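Local coordinates for protein TbpB (Actinobacillus pleuropneumoniae, PDB 3HOL) that probably binds host transferrin at the bacterial surface, as the lipoprotein part of a receptor used for iron acquisition, at residues 35-40 with 130-135; 44-49 with 249-254; 50-55 with 104-109; 84-89 with 123-128; 451-456 with 463-468. All blocks are in the same frame, centred on the assembly; numbering follows the deposited sequence.

Interaction 1: 35-40 with 130-135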
# COMPACT_ATOMS: atom_id res chain seq x y z
N PRO A 35 -9.18 -25.61 -7.72
CA PRO A 35 -9.45 -26.84 -6.96
C PRO A 35 -9.70 -28.05 -7.86
O PRO A 35 -10.29 -27.93 -8.93
CB PRO A 35 -10.76 -26.52 -6.23
CG PRO A 35 -10.67 -25.04 -6.01
CD PRO A 35 -10.13 -24.53 -7.34
N VAL A 36 -9.28 -29.20 -7.37
CA VAL A 36 -9.48 -30.49 -8.02
C VAL A 36 -10.02 -31.47 -6.97
O VAL A 36 -9.47 -31.59 -5.88
CB VAL A 36 -8.14 -30.98 -8.61
CG1 VAL A 36 -8.23 -32.46 -9.06
CG2 VAL A 36 -7.70 -30.05 -9.80
N SER A 37 -11.14 -32.11 -7.27
CA SER A 37 -11.75 -33.06 -6.34
C SER A 37 -11.49 -34.48 -6.83
O SER A 37 -10.71 -34.68 -7.75
CB SER A 37 -13.25 -32.79 -6.21
OG SER A 37 -13.93 -32.99 -7.44
N SER A 38 -12.11 -35.48 -6.18
CA SER A 38 -11.94 -36.89 -6.55
C SER A 38 -13.12 -37.68 -6.02
O SER A 38 -13.90 -37.15 -5.22
CB SER A 38 -10.67 -37.45 -5.93
OG SER A 38 -10.84 -37.50 -4.51
N PHE A 39 -13.23 -38.94 -6.44
CA PHE A 39 -14.31 -39.83 -5.97
C PHE A 39 -14.35 -39.92 -4.43
O PHE A 39 -15.44 -40.00 -3.84
CB PHE A 39 -14.20 -41.25 -6.61
CG PHE A 39 -14.58 -42.38 -5.66
CD1 PHE A 39 -15.92 -42.77 -5.51
CD2 PHE A 39 -13.58 -43.03 -4.90
CE1 PHE A 39 -16.28 -43.81 -4.61
CE2 PHE A 39 -13.91 -44.07 -4.00
CZ PHE A 39 -15.28 -44.46 -3.85
N GLU A 40 -13.18 -39.93 -3.81
CA GLU A 40 -13.06 -40.02 -2.36
C GLU A 40 -13.39 -38.71 -1.59
O GLU A 40 -13.96 -38.78 -0.48
CB GLU A 40 -11.66 -40.50 -1.98
CG GLU A 40 -11.14 -39.77 -0.72
CD GLU A 40 -9.74 -40.16 -0.32
OE1 GLU A 40 -8.81 -39.96 -1.13
OE2 GLU A 40 -9.57 -40.67 0.81
N SER A 130 -14.15 -21.69 -10.31
CA SER A 130 -15.10 -22.27 -9.34
C SER A 130 -14.38 -23.26 -8.42
O SER A 130 -13.18 -23.50 -8.55
CB SER A 130 -16.30 -22.92 -10.04
OG SER A 130 -15.89 -24.19 -10.53
N ASN A 131 -15.10 -23.80 -7.44
CA ASN A 131 -14.58 -24.95 -6.72
C ASN A 131 -14.84 -26.21 -7.56
O ASN A 131 -15.38 -26.10 -8.68
CB ASN A 131 -15.21 -25.04 -5.32
CG ASN A 131 -16.68 -25.34 -5.36
OD1 ASN A 131 -17.37 -25.14 -6.36
ND2 ASN A 131 -17.21 -25.79 -4.22
N ALA A 132 -14.48 -27.38 -7.02
CA ALA A 132 -14.69 -28.69 -7.67
C ALA A 132 -15.74 -29.48 -6.88
O ALA A 132 -15.56 -29.72 -5.68
CB ALA A 132 -13.38 -29.49 -7.79
N ASN A 133 -16.82 -29.87 -7.55
CA ASN A 133 -17.91 -30.61 -6.87
C ASN A 133 -18.42 -31.71 -7.73
O ASN A 133 -19.18 -31.47 -8.68
CB ASN A 133 -19.08 -29.71 -6.49
CG ASN A 133 -19.98 -30.33 -5.41
OD1 ASN A 133 -20.04 -31.55 -5.28
ND2 ASN A 133 -20.72 -29.48 -4.65
N LEU A 134 -18.02 -32.93 -7.37
CA LEU A 134 -18.41 -34.14 -8.09
C LEU A 134 -19.72 -34.75 -7.62
O LEU A 134 -20.21 -35.72 -8.23
CB LEU A 134 -17.31 -35.20 -7.95
CG LEU A 134 -16.29 -35.30 -9.07
CD1 LEU A 134 -15.13 -36.18 -8.62
CD2 LEU A 134 -16.90 -35.83 -10.35
N ASN A 135 -20.28 -34.21 -6.54
CA ASN A 135 -21.52 -34.74 -5.99
C ASN A 135 -22.69 -34.71 -6.97
O ASN A 135 -23.06 -33.65 -7.48
CB ASN A 135 -21.88 -34.02 -4.70
CG ASN A 135 -20.92 -34.34 -3.59
OD1 ASN A 135 -20.70 -35.50 -3.25
ND2 ASN A 135 -20.32 -33.31 -3.02
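P35 and S37 pack on A132 and L134 where the loop between strands 29-33 and 43-44 lies along the end of strand 119-133, at the margin of the N-lobe beta barrel. The two segments run in nearly the same direction, 5° apart, and meet by van der Waals contact. The P35 ring rests on the strand backbone. P35 CD is 3.4 Å from S130 O, and P35 CG is 4.0 Å from N131 CA. The methyl of A132 points at the loop. A132 CB is 3.5 Å from S37 N. L134 CD1 reaches the next peptide and lies 3.6 Å from S38 C.

The polar groups bond locally or to other loops. A chi1 of 63° sets S37 OG against A132 CB and L134 CD1, 3.6 Å from each, while it bonds to K155 O. N131 holds R140 with OD1 and D45 with ND2. N133 OD1 accepts from N135 N at 3.0 Å, an Asx turn at the end of the strand. S130 OG bonds within its own segment, donating to N131 O at 2.7 Å, in the carbonyl plane and on a lone pair; it is also bonded to L159 N.

Interaction 2: 44-49 with 249-254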
# COMPACT_ATOMS: atom_id res chain seq x y z
N VAL A 44 -14.30 -30.02 -3.16
CA VAL A 44 -13.07 -29.35 -2.75
C VAL A 44 -13.23 -27.84 -3.05
O VAL A 44 -13.48 -27.44 -4.21
CB VAL A 44 -11.81 -29.95 -3.43
CG1 VAL A 44 -10.53 -29.09 -3.17
CG2 VAL A 44 -11.56 -31.42 -2.97
N ASP A 45 -13.10 -27.04 -2.00
CA ASP A 45 -13.47 -25.62 -2.05
C ASP A 45 -12.26 -24.76 -2.36
O ASP A 45 -11.14 -25.24 -2.33
CB ASP A 45 -14.07 -25.20 -0.70
CG ASP A 45 -15.48 -25.76 -0.47
OD1 ASP A 45 -16.18 -26.12 -1.43
OD2 ASP A 45 -15.85 -25.88 0.70
N ILE A 46 -12.50 -23.47 -2.64
CA ILE A 46 -11.40 -22.51 -2.71
C ILE A 46 -10.67 -22.55 -1.38
O ILE A 46 -11.31 -22.44 -0.33
CB ILE A 46 -11.95 -21.08 -3.01
CG1 ILE A 46 -12.80 -21.07 -4.30
CG2 ILE A 46 -10.81 -20.04 -3.10
CD1 ILE A 46 -11.97 -21.35 -5.56
N SER A 47 -9.35 -22.75 -1.42
CA SER A 47 -8.55 -22.70 -0.20
C SER A 47 -7.13 -22.35 -0.57
O SER A 47 -6.75 -22.38 -1.75
CB SER A 47 -8.59 -24.05 0.54
OG SER A 47 -7.74 -24.94 -0.15
N ASP A 48 -6.33 -22.02 0.44
CA ASP A 48 -4.89 -21.79 0.28
C ASP A 48 -4.62 -20.61 -0.64
O ASP A 48 -3.75 -20.68 -1.48
CB ASP A 48 -4.16 -23.03 -0.27
CG ASP A 48 -4.18 -24.18 0.70
OD1 ASP A 48 -4.09 -23.92 1.92
OD2 ASP A 48 -4.27 -25.34 0.24
N ILE A 49 -5.35 -19.53 -0.46
CA ILE A 49 -5.07 -18.30 -1.21
C ILE A 49 -3.69 -17.75 -0.78
O ILE A 49 -3.40 -17.71 0.42
CB ILE A 49 -6.16 -17.26 -0.97
CG1 ILE A 49 -7.52 -17.82 -1.46
CG2 ILE A 49 -5.79 -16.00 -1.71
CD1 ILE A 49 -8.74 -17.10 -0.89
N LYS A 249 -10.18 -8.76 -5.70
CA LYS A 249 -10.70 -10.14 -5.73
C LYS A 249 -11.86 -10.25 -4.76
O LYS A 249 -12.05 -9.39 -3.88
CB LYS A 249 -9.60 -11.16 -5.33
CG LYS A 249 -9.38 -11.25 -3.80
CD LYS A 249 -8.16 -12.14 -3.45
CE LYS A 249 -8.10 -12.52 -1.96
NZ LYS A 249 -8.11 -11.27 -1.10
N PHE A 250 -12.63 -11.32 -4.92
CA PHE A 250 -13.51 -11.71 -3.85
C PHE A 250 -13.64 -13.22 -3.79
O PHE A 250 -13.35 -13.94 -4.78
CB PHE A 250 -14.89 -11.03 -3.91
CG PHE A 250 -15.75 -11.46 -5.08
CD1 PHE A 250 -16.43 -12.65 -5.04
CD2 PHE A 250 -15.91 -10.61 -6.18
CE1 PHE A 250 -17.27 -13.04 -6.11
CE2 PHE A 250 -16.77 -10.98 -7.27
CZ PHE A 250 -17.43 -12.22 -7.23
N VAL A 251 -14.12 -13.69 -2.64
CA VAL A 251 -14.41 -15.13 -2.49
C VAL A 251 -15.87 -15.34 -2.11
O VAL A 251 -16.37 -14.67 -1.18
CB VAL A 251 -13.49 -15.78 -1.44
CG1 VAL A 251 -13.57 -17.36 -1.48
CG2 VAL A 251 -12.06 -15.28 -1.58
N ALA A 252 -16.57 -16.25 -2.80
CA ALA A 252 -17.97 -16.56 -2.45
C ALA A 252 -18.03 -16.97 -0.95
O ALA A 252 -17.10 -17.64 -0.45
CB ALA A 252 -18.50 -17.69 -3.36
N ASN A 253 -19.11 -16.59 -0.27
CA ASN A 253 -19.25 -16.89 1.15
C ASN A 253 -19.28 -18.42 1.43
O ASN A 253 -18.83 -18.82 2.47
CB ASN A 253 -20.47 -16.19 1.75
CG ASN A 253 -20.33 -14.69 1.74
OD1 ASN A 253 -19.21 -14.12 1.72
ND2 ASN A 253 -21.47 -14.03 1.74
N ASP A 254 -19.71 -19.23 0.47
CA ASP A 254 -19.63 -20.70 0.60
C ASP A 254 -18.37 -21.28 -0.06
O ASP A 254 -18.30 -22.50 -0.28
CB ASP A 254 -20.88 -21.35 -0.00
CG ASP A 254 -20.95 -21.19 -1.53
OD1 ASP A 254 -20.16 -20.44 -2.12
OD2 ASP A 254 -21.81 -21.82 -2.16
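I49 makes the main contact with K249 and V251, and its CB bond points at their strand. Two branches leave CB. I49 CG2 ends 4.2 Å from K249 CE. CG1 is anti to the carbonyl carbon (chi1 -61°) and carries the longer branch. At its tip, I49 CD1 lies 3.8 Å from V251 CG2. The I49 and V251 side chains lie alongside each other, pointing opposite ways. V251 is shared: its second methyl, CG1, is 4.2 Å from I46 CG2.

The strand here is the end of 245-251 in the N-lobe beta barrel. The partner is the loop that leaves barrel strand 43-44 for strand 50-52 of the neighbouring five-stranded sheet. The contact thus lies at the seam between barrel and sheet. F258 of the barrel and V32 of the sheet also touch both isoleucines.

K249 gives only carbon to I49. Its chain bends at chi4 (-56°), which places NZ. The amine makes a cation-pi contact with Y30 and a weak hydrogen bond to L23 O. At the other end, D45 OD2 is 4.3 Å from the backbone O of D254, no more than a loose approach. Both carboxylates have partners elsewhere. D45 OD1 forms a salt bridge with K43 and accepts from N131 ND2. D254 OD1 bonds to S256 OG.

Interaction 3: 50-55 with 104-109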
# COMPACT_ATOMS: atom_id res chain seq x y z
N GLU A 50 -2.85 -17.36 -1.74
CA GLU A 50 -1.48 -17.00 -1.41
C GLU A 50 -1.22 -15.56 -1.76
O GLU A 50 -1.69 -15.06 -2.81
CB GLU A 50 -0.50 -17.82 -2.24
CG GLU A 50 -0.64 -19.31 -2.18
CD GLU A 50 0.47 -20.00 -2.97
OE1 GLU A 50 0.89 -19.47 -4.03
OE2 GLU A 50 0.95 -21.06 -2.51
N VAL A 51 -0.48 -14.89 -0.90
CA VAL A 51 -0.11 -13.50 -1.16
C VAL A 51 0.93 -13.41 -2.28
O VAL A 51 1.80 -14.23 -2.38
CB VAL A 51 0.38 -12.75 0.14
CG1 VAL A 51 1.38 -13.55 0.92
CG2 VAL A 51 1.01 -11.42 -0.19
N ILE A 52 0.81 -12.39 -3.12
CA ILE A 52 1.87 -12.06 -4.06
C ILE A 52 2.67 -10.84 -3.56
O ILE A 52 2.08 -9.81 -3.19
CB ILE A 52 1.26 -11.71 -5.44
CG1 ILE A 52 0.58 -12.94 -6.03
CG2 ILE A 52 2.35 -11.23 -6.40
CD1 ILE A 52 -0.11 -12.74 -7.41
N THR A 53 4.00 -10.97 -3.58
CA THR A 53 4.95 -9.90 -3.14
C THR A 53 5.74 -9.26 -4.29
O THR A 53 6.47 -8.29 -4.08
CB THR A 53 5.95 -10.47 -2.08
OG1 THR A 53 6.73 -11.51 -2.66
CG2 THR A 53 5.21 -11.03 -0.90
N ASN A 54 5.57 -9.79 -5.49
CA ASN A 54 6.24 -9.35 -6.72
C ASN A 54 5.19 -8.51 -7.50
O ASN A 54 4.18 -9.08 -7.94
CB ASN A 54 6.66 -10.61 -7.53
CG ASN A 54 7.25 -10.30 -8.88
OD1 ASN A 54 7.44 -9.15 -9.23
ND2 ASN A 54 7.58 -11.35 -9.65
N GLY A 55 5.43 -7.20 -7.63
CA GLY A 55 4.57 -6.30 -8.43
C GLY A 55 4.90 -6.20 -9.92
O GLY A 55 4.29 -5.38 -10.62
N TYR A 104 -5.30 -15.16 -10.53
CA TYR A 104 -4.58 -14.15 -9.73
C TYR A 104 -4.93 -12.70 -10.09
O TYR A 104 -5.49 -12.41 -11.18
CB TYR A 104 -3.07 -14.35 -9.92
CG TYR A 104 -2.62 -13.90 -11.29
CD1 TYR A 104 -2.09 -12.61 -11.48
CD2 TYR A 104 -2.78 -14.72 -12.40
CE1 TYR A 104 -1.73 -12.17 -12.74
CE2 TYR A 104 -2.40 -14.30 -13.66
CZ TYR A 104 -1.90 -13.01 -13.82
OH TYR A 104 -1.53 -12.55 -15.06
N TYR A 105 -4.62 -11.78 -9.19
CA TYR A 105 -4.39 -10.38 -9.60
C TYR A 105 -3.14 -9.89 -8.93
O TYR A 105 -2.78 -10.39 -7.85
CB TYR A 105 -5.56 -9.46 -9.21
CG TYR A 105 -5.56 -8.96 -7.75
CD1 TYR A 105 -4.97 -7.73 -7.40
CD2 TYR A 105 -6.22 -9.68 -6.75
CE1 TYR A 105 -4.97 -7.26 -6.06
CE2 TYR A 105 -6.27 -9.21 -5.41
CZ TYR A 105 -5.64 -7.98 -5.09
OH TYR A 105 -5.65 -7.52 -3.81
N LYS A 106 -2.53 -8.86 -9.53
CA LYS A 106 -1.47 -8.15 -8.85
C LYS A 106 -1.36 -6.72 -9.37
O LYS A 106 -1.96 -6.37 -10.41
CB LYS A 106 -0.13 -8.86 -9.06
CG LYS A 106 0.24 -8.96 -10.58
CD LYS A 106 1.74 -9.16 -10.81
CE LYS A 106 2.21 -10.52 -10.46
NZ LYS A 106 3.73 -10.59 -10.51
N GLY A 107 -0.63 -5.90 -8.62
CA GLY A 107 -0.35 -4.51 -8.99
C GLY A 107 0.95 -4.02 -8.40
O GLY A 107 1.48 -4.60 -7.44
N ASN A 108 1.46 -2.90 -8.93
CA ASN A 108 2.58 -2.24 -8.28
C ASN A 108 2.24 -0.76 -8.12
O ASN A 108 1.27 -0.28 -8.71
CB ASN A 108 3.87 -2.39 -9.10
CG ASN A 108 3.73 -1.83 -10.50
OD1 ASN A 108 3.62 -0.63 -10.69
ND2 ASN A 108 3.73 -2.72 -11.51
N SER A 109 3.04 -0.06 -7.33
CA SER A 109 2.82 1.38 -7.06
C SER A 109 1.45 1.69 -6.41
O SER A 109 0.68 2.48 -6.96
CB SER A 109 3.05 2.19 -8.35
OG SER A 109 2.86 3.56 -8.06
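K106 and N108 each bind a carbonyl of the turn at N54 and G55. K106 NZ donates to N54 O at 3.0 Å and comes in above the carbonyl plane, 49° out of it. The same amine bonds to N56 O and D59 O. Three carbonyl oxygens therefore grip it, which would be expected to steady its positive charge. The bend at chi3 (73°) carries K106 CE to within 3.5 Å of N54 O. N108 ND2 donates to G55 O at 2.9 Å. This bond is nearly straight, 166° at the hydrogen, and the acceptor lies in the N108 amide plane. The N54 side chain also braces the turn, with OD1 on N56 N and ND2 on D59 OD2.

Strands 50-52 and 101-107 belong to one antiparallel sheet of five strands, probably the N-lobe handle. Strand 29-33 runs between them, so the two point roughly the same way, with axes 8.4 Å apart.

G55 packs closely, its CA 3.7 Å from G107 O. That oxygen is buried and has no hydrogen-bond partner in the model. Further along, I52 reaches past the intervening strand 29-33. I52 CD1 is 3.6 Å from Y105 O, with Y104 CB just beyond. I52 CG2 lies 4.1 Å from K106 CE, where the two side chains cross at about a right angle.

Interaction 4: 84-89 with 123-128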
# COMPACT_ATOMS: atom_id res chain seq x y z
N VAL A 84 -1.46 -2.68 -13.09
CA VAL A 84 -2.18 -3.86 -12.56
C VAL A 84 -2.24 -5.00 -13.59
O VAL A 84 -2.05 -4.77 -14.78
CB VAL A 84 -3.62 -3.50 -12.09
CG1 VAL A 84 -3.60 -2.40 -11.05
CG2 VAL A 84 -4.56 -3.09 -13.28
N ARG A 85 -2.49 -6.23 -13.15
CA ARG A 85 -2.76 -7.34 -14.09
C ARG A 85 -3.56 -8.39 -13.36
O ARG A 85 -3.22 -8.77 -12.24
CB ARG A 85 -1.44 -7.99 -14.59
CG ARG A 85 -1.68 -9.09 -15.64
CD ARG A 85 -0.36 -9.67 -16.21
NE ARG A 85 -0.60 -10.61 -17.33
CZ ARG A 85 0.35 -11.14 -18.10
NH1 ARG A 85 1.64 -10.78 -17.91
NH2 ARG A 85 0.03 -11.99 -19.09
N SER A 86 -4.61 -8.89 -13.99
CA SER A 86 -5.31 -10.04 -13.44
C SER A 86 -5.51 -11.06 -14.58
O SER A 86 -5.38 -10.73 -15.78
CB SER A 86 -6.64 -9.60 -12.82
OG SER A 86 -7.46 -9.01 -13.84
N GLY A 87 -5.77 -12.31 -14.23
CA GLY A 87 -5.97 -13.34 -15.27
C GLY A 87 -5.80 -14.73 -14.72
O GLY A 87 -6.15 -15.01 -13.56
N TYR A 88 -5.31 -15.62 -15.57
CA TYR A 88 -5.17 -17.01 -15.18
C TYR A 88 -3.93 -17.58 -15.87
O TYR A 88 -3.40 -16.99 -16.82
CB TYR A 88 -6.43 -17.80 -15.61
CG TYR A 88 -6.87 -17.55 -17.05
CD1 TYR A 88 -6.18 -18.15 -18.14
CD2 TYR A 88 -7.94 -16.70 -17.33
CE1 TYR A 88 -6.57 -17.87 -19.47
CE2 TYR A 88 -8.36 -16.45 -18.67
CZ TYR A 88 -7.67 -17.05 -19.70
OH TYR A 88 -8.09 -16.80 -20.96
N VAL A 89 -3.47 -18.73 -15.36
CA VAL A 89 -2.36 -19.48 -15.90
C VAL A 89 -2.92 -20.91 -15.82
O VAL A 89 -3.00 -21.47 -14.74
CB VAL A 89 -1.07 -19.34 -15.00
CG1 VAL A 89 0.08 -20.30 -15.44
CG2 VAL A 89 -0.57 -17.92 -15.01
N THR A 123 -12.82 0.65 -16.28
CA THR A 123 -13.28 -0.40 -17.15
C THR A 123 -12.20 -1.42 -17.36
O THR A 123 -11.02 -1.06 -17.56
CB THR A 123 -13.68 0.19 -18.52
OG1 THR A 123 -14.76 1.12 -18.32
CG2 THR A 123 -14.25 -0.91 -19.40
N GLY A 124 -12.59 -2.70 -17.37
CA GLY A 124 -11.62 -3.79 -17.56
C GLY A 124 -12.30 -5.15 -17.64
O GLY A 124 -13.35 -5.28 -18.26
N SER A 125 -11.66 -6.18 -17.05
CA SER A 125 -12.18 -7.54 -17.16
C SER A 125 -12.27 -8.16 -15.80
O SER A 125 -11.91 -7.55 -14.81
CB SER A 125 -11.24 -8.43 -18.00
OG SER A 125 -9.97 -8.56 -17.34
N TRP A 126 -12.81 -9.38 -15.75
CA TRP A 126 -12.73 -10.15 -14.52
C TRP A 126 -12.52 -11.61 -14.97
O TRP A 126 -12.68 -11.91 -16.15
CB TRP A 126 -13.96 -9.95 -13.63
CG TRP A 126 -15.33 -10.45 -14.20
CD1 TRP A 126 -16.09 -9.86 -15.20
CD2 TRP A 126 -16.10 -11.56 -13.74
NE1 TRP A 126 -17.26 -10.58 -15.40
CE2 TRP A 126 -17.28 -11.63 -14.52
CE3 TRP A 126 -15.88 -12.55 -12.76
CZ2 TRP A 126 -18.24 -12.62 -14.35
CZ3 TRP A 126 -16.85 -13.55 -12.58
CH2 TRP A 126 -18.02 -13.57 -13.38
N ASP A 127 -12.07 -12.45 -14.03
CA ASP A 127 -11.77 -13.85 -14.26
C ASP A 127 -12.13 -14.57 -12.96
O ASP A 127 -12.33 -13.91 -11.93
CB ASP A 127 -10.27 -14.00 -14.56
CG ASP A 127 -9.94 -13.60 -16.00
OD1 ASP A 127 -10.33 -14.37 -16.89
OD2 ASP A 127 -9.28 -12.54 -16.20
N PHE A 128 -12.17 -15.90 -12.99
CA PHE A 128 -12.62 -16.67 -11.84
C PHE A 128 -12.18 -18.09 -11.96
O PHE A 128 -11.86 -18.57 -13.07
CB PHE A 128 -14.18 -16.67 -11.70
CG PHE A 128 -14.92 -17.28 -12.90
CD1 PHE A 128 -15.17 -18.65 -12.97
CD2 PHE A 128 -15.39 -16.47 -13.93
CE1 PHE A 128 -15.85 -19.21 -14.09
CE2 PHE A 128 -16.05 -17.02 -15.04
CZ PHE A 128 -16.28 -18.39 -15.10
O HOH W 1 -9.45 -10.23 -14.99
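S86, G87 and Y88, on a strand of the five-stranded sheet, face S125 and D127 of strand 119-133 at the interface between that sheet and the N-lobe beta barrel. The strand axes come within 6.6 Å, with 36° between their directions.

One water joins three side chains. The water is 2.6 Å from S86 OG and 2.9 Å from S125 OG. The water donates to D127 OD2 at 2.6 Å. S86 OG and S125 OG are 4.3 Å apart, so the water spans them. S86 OG also bonds to S262 OG on the barrel.

D127 lies at the centre of the contact. A chi1 of -78° places D127 CG 4.0 Å from G87 CA, and D127 OD2 comes closer, 3.5 Å from G87 CA. OD2 also forms a salt bridge with K75. D127 OD1 lies at the edge of the Y88 ring, in its plane, 3.4 Å from Y88 CD2. The ring and carboxylate planes are 83° apart. An anionic oxygen at the rim should suit the partly positive ring hydrogens. OD1 also bonds to S161 OG. The buried carboxylate is thus held on both oxygens, and K75 probably offsets its charge.

Such a joint, with one sheet laid on the outside of a beta barrel, fits the handle-and-barrel build of a TbpB lobe.

Interaction 5: 451-456 with 463-468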
# COMPACT_ATOMS: atom_id res chain seq x y z
N ALA A 451 26.68 31.09 9.41
CA ALA A 451 27.96 30.41 9.72
C ALA A 451 27.93 28.88 9.62
O ALA A 451 29.00 28.24 9.67
CB ALA A 451 28.48 30.83 11.10
N GLY A 452 26.74 28.28 9.55
CA GLY A 452 26.64 26.81 9.47
C GLY A 452 27.03 26.18 10.80
O GLY A 452 27.04 26.87 11.82
N PHE A 453 27.33 24.89 10.80
CA PHE A 453 27.71 24.20 12.02
C PHE A 453 28.81 23.20 11.81
O PHE A 453 29.02 22.73 10.67
CB PHE A 453 26.49 23.57 12.74
CG PHE A 453 25.88 22.36 12.06
CD1 PHE A 453 26.25 21.07 12.46
CD2 PHE A 453 24.90 22.51 11.09
CE1 PHE A 453 25.68 19.93 11.86
CE2 PHE A 453 24.30 21.37 10.49
CZ PHE A 453 24.70 20.09 10.87
N ALA A 454 29.52 22.89 12.90
CA ALA A 454 30.70 22.01 12.86
C ALA A 454 30.28 20.56 12.99
O ALA A 454 29.51 20.22 13.87
CB ALA A 454 31.72 22.40 13.96
N LEU A 455 30.78 19.71 12.10
CA LEU A 455 30.37 18.29 12.11
C LEU A 455 30.97 17.46 13.25
O LEU A 455 30.31 16.52 13.76
CB LEU A 455 30.62 17.64 10.75
CG LEU A 455 29.68 18.06 9.61
CD1 LEU A 455 29.80 17.08 8.43
CD2 LEU A 455 28.21 18.15 10.05
N ASP A 456 32.19 17.79 13.65
CA ASP A 456 32.75 17.23 14.87
C ASP A 456 32.79 18.30 15.96
O ASP A 456 33.53 19.29 15.86
CB ASP A 456 34.14 16.63 14.63
CG ASP A 456 34.55 15.64 15.72
OD1 ASP A 456 33.66 15.11 16.44
OD2 ASP A 456 35.76 15.37 15.84
N GLU A 463 35.96 23.31 7.91
CA GLU A 463 34.97 24.38 7.81
C GLU A 463 33.61 23.82 8.27
O GLU A 463 33.35 22.61 8.15
CB GLU A 463 34.88 24.92 6.38
CG GLU A 463 36.16 25.58 5.84
CD GLU A 463 35.87 26.47 4.64
OE1 GLU A 463 35.53 25.95 3.54
OE2 GLU A 463 35.97 27.71 4.82
N ASN A 464 32.77 24.70 8.82
CA ASN A 464 31.40 24.31 9.13
C ASN A 464 30.63 23.95 7.87
O ASN A 464 30.79 24.60 6.84
CB ASN A 464 30.68 25.47 9.80
CG ASN A 464 31.14 25.70 11.21
OD1 ASN A 464 31.95 24.94 11.76
ND2 ASN A 464 30.61 26.75 11.81
N VAL A 465 29.76 22.94 7.95
CA VAL A 465 28.84 22.70 6.84
C VAL A 465 27.81 23.82 6.74
O VAL A 465 27.33 24.33 7.77
CB VAL A 465 28.10 21.34 6.94
CG1 VAL A 465 29.09 20.22 7.10
CG2 VAL A 465 27.09 21.34 8.11
N LYS A 466 27.46 24.19 5.51
CA LYS A 466 26.37 25.14 5.26
C LYS A 466 25.40 24.60 4.21
O LYS A 466 25.81 23.94 3.25
CB LYS A 466 26.92 26.49 4.78
CG LYS A 466 27.95 27.07 5.74
CD LYS A 466 28.61 28.30 5.18
CE LYS A 466 29.78 28.72 6.07
NZ LYS A 466 30.45 29.97 5.60
N PHE A 467 24.11 24.88 4.41
CA PHE A 467 23.09 24.52 3.44
C PHE A 467 22.15 25.70 3.21
O PHE A 467 21.79 26.41 4.16
CB PHE A 467 22.29 23.29 3.94
CG PHE A 467 23.08 22.02 3.96
CD1 PHE A 467 23.25 21.26 2.79
CD2 PHE A 467 23.69 21.58 5.15
CE1 PHE A 467 24.01 20.07 2.81
CE2 PHE A 467 24.45 20.39 5.18
CZ PHE A 467 24.61 19.63 4.00
N ASN A 468 21.80 25.93 1.95
CA ASN A 468 20.72 26.84 1.59
C ASN A 468 19.77 26.25 0.55
O ASN A 468 20.20 25.44 -0.29
CB ASN A 468 21.27 28.15 1.05
CG ASN A 468 21.98 28.93 2.09
OD1 ASN A 468 21.38 29.81 2.74
ND2 ASN A 468 23.25 28.58 2.33
O HOH W 2 32.73 20.62 9.94
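F453 has V465 CG2 over one face of its ring. V465 CG2 is 3.8 Å from the F453 ring centroid and 17° off the normal, a CH-pi contact shifted toward the rim. W392 packs edge-to-face with the same ring. The N464 amide is the second flat group in the contact. N464 ND2 donates to A451 O at 3.1 Å, with A451 O in the amide plane. N464 OD1 touches A454 CB at 3.4 Å.

Between these groups the backbones form a single antiparallel bridge, the hydrogen-bonded pair F453 and V465. F453 N donates to V465 O at 3.1 Å. The return bond, V465 N to F453 O at 2.8 Å, is weak in angle. L455 CG presses on V465 CG1 at 3.4 Å, tighter than usual. A water links L455 N and E463 O.

Both segments belong to the surface loop between strands 441-447 and 470-477 of the C-lobe barrel, and F453, L455 and V465 rest on V386 of strand 375-387.

Overall arrangement
The chain begins with strand 7-9 on the C-lobe barrel, then enters strand 29-33 of the five-stranded sheet. Residues 35-40, 44-49 and 50-55 open interactions 1, 2 and 3. Residues 84-89 open interaction 4 before 104-109 close interaction 3, so these two cross. Interaction 4 closes at 123-128 and interaction 1 at 130-135, both on strand 119-133. Interactions 3 and 4 nest inside interactions 1 and 2, which cross each other. Interaction 2 is the last of these four to close, at 249-254. Interaction 3 lies within the five-stranded sheet; interaction 4 joins it to the N-lobe barrel, and interactions 1 and 2 bring the linking loop onto the barrel. Interaction 5 follows in series within the C-lobe barrel.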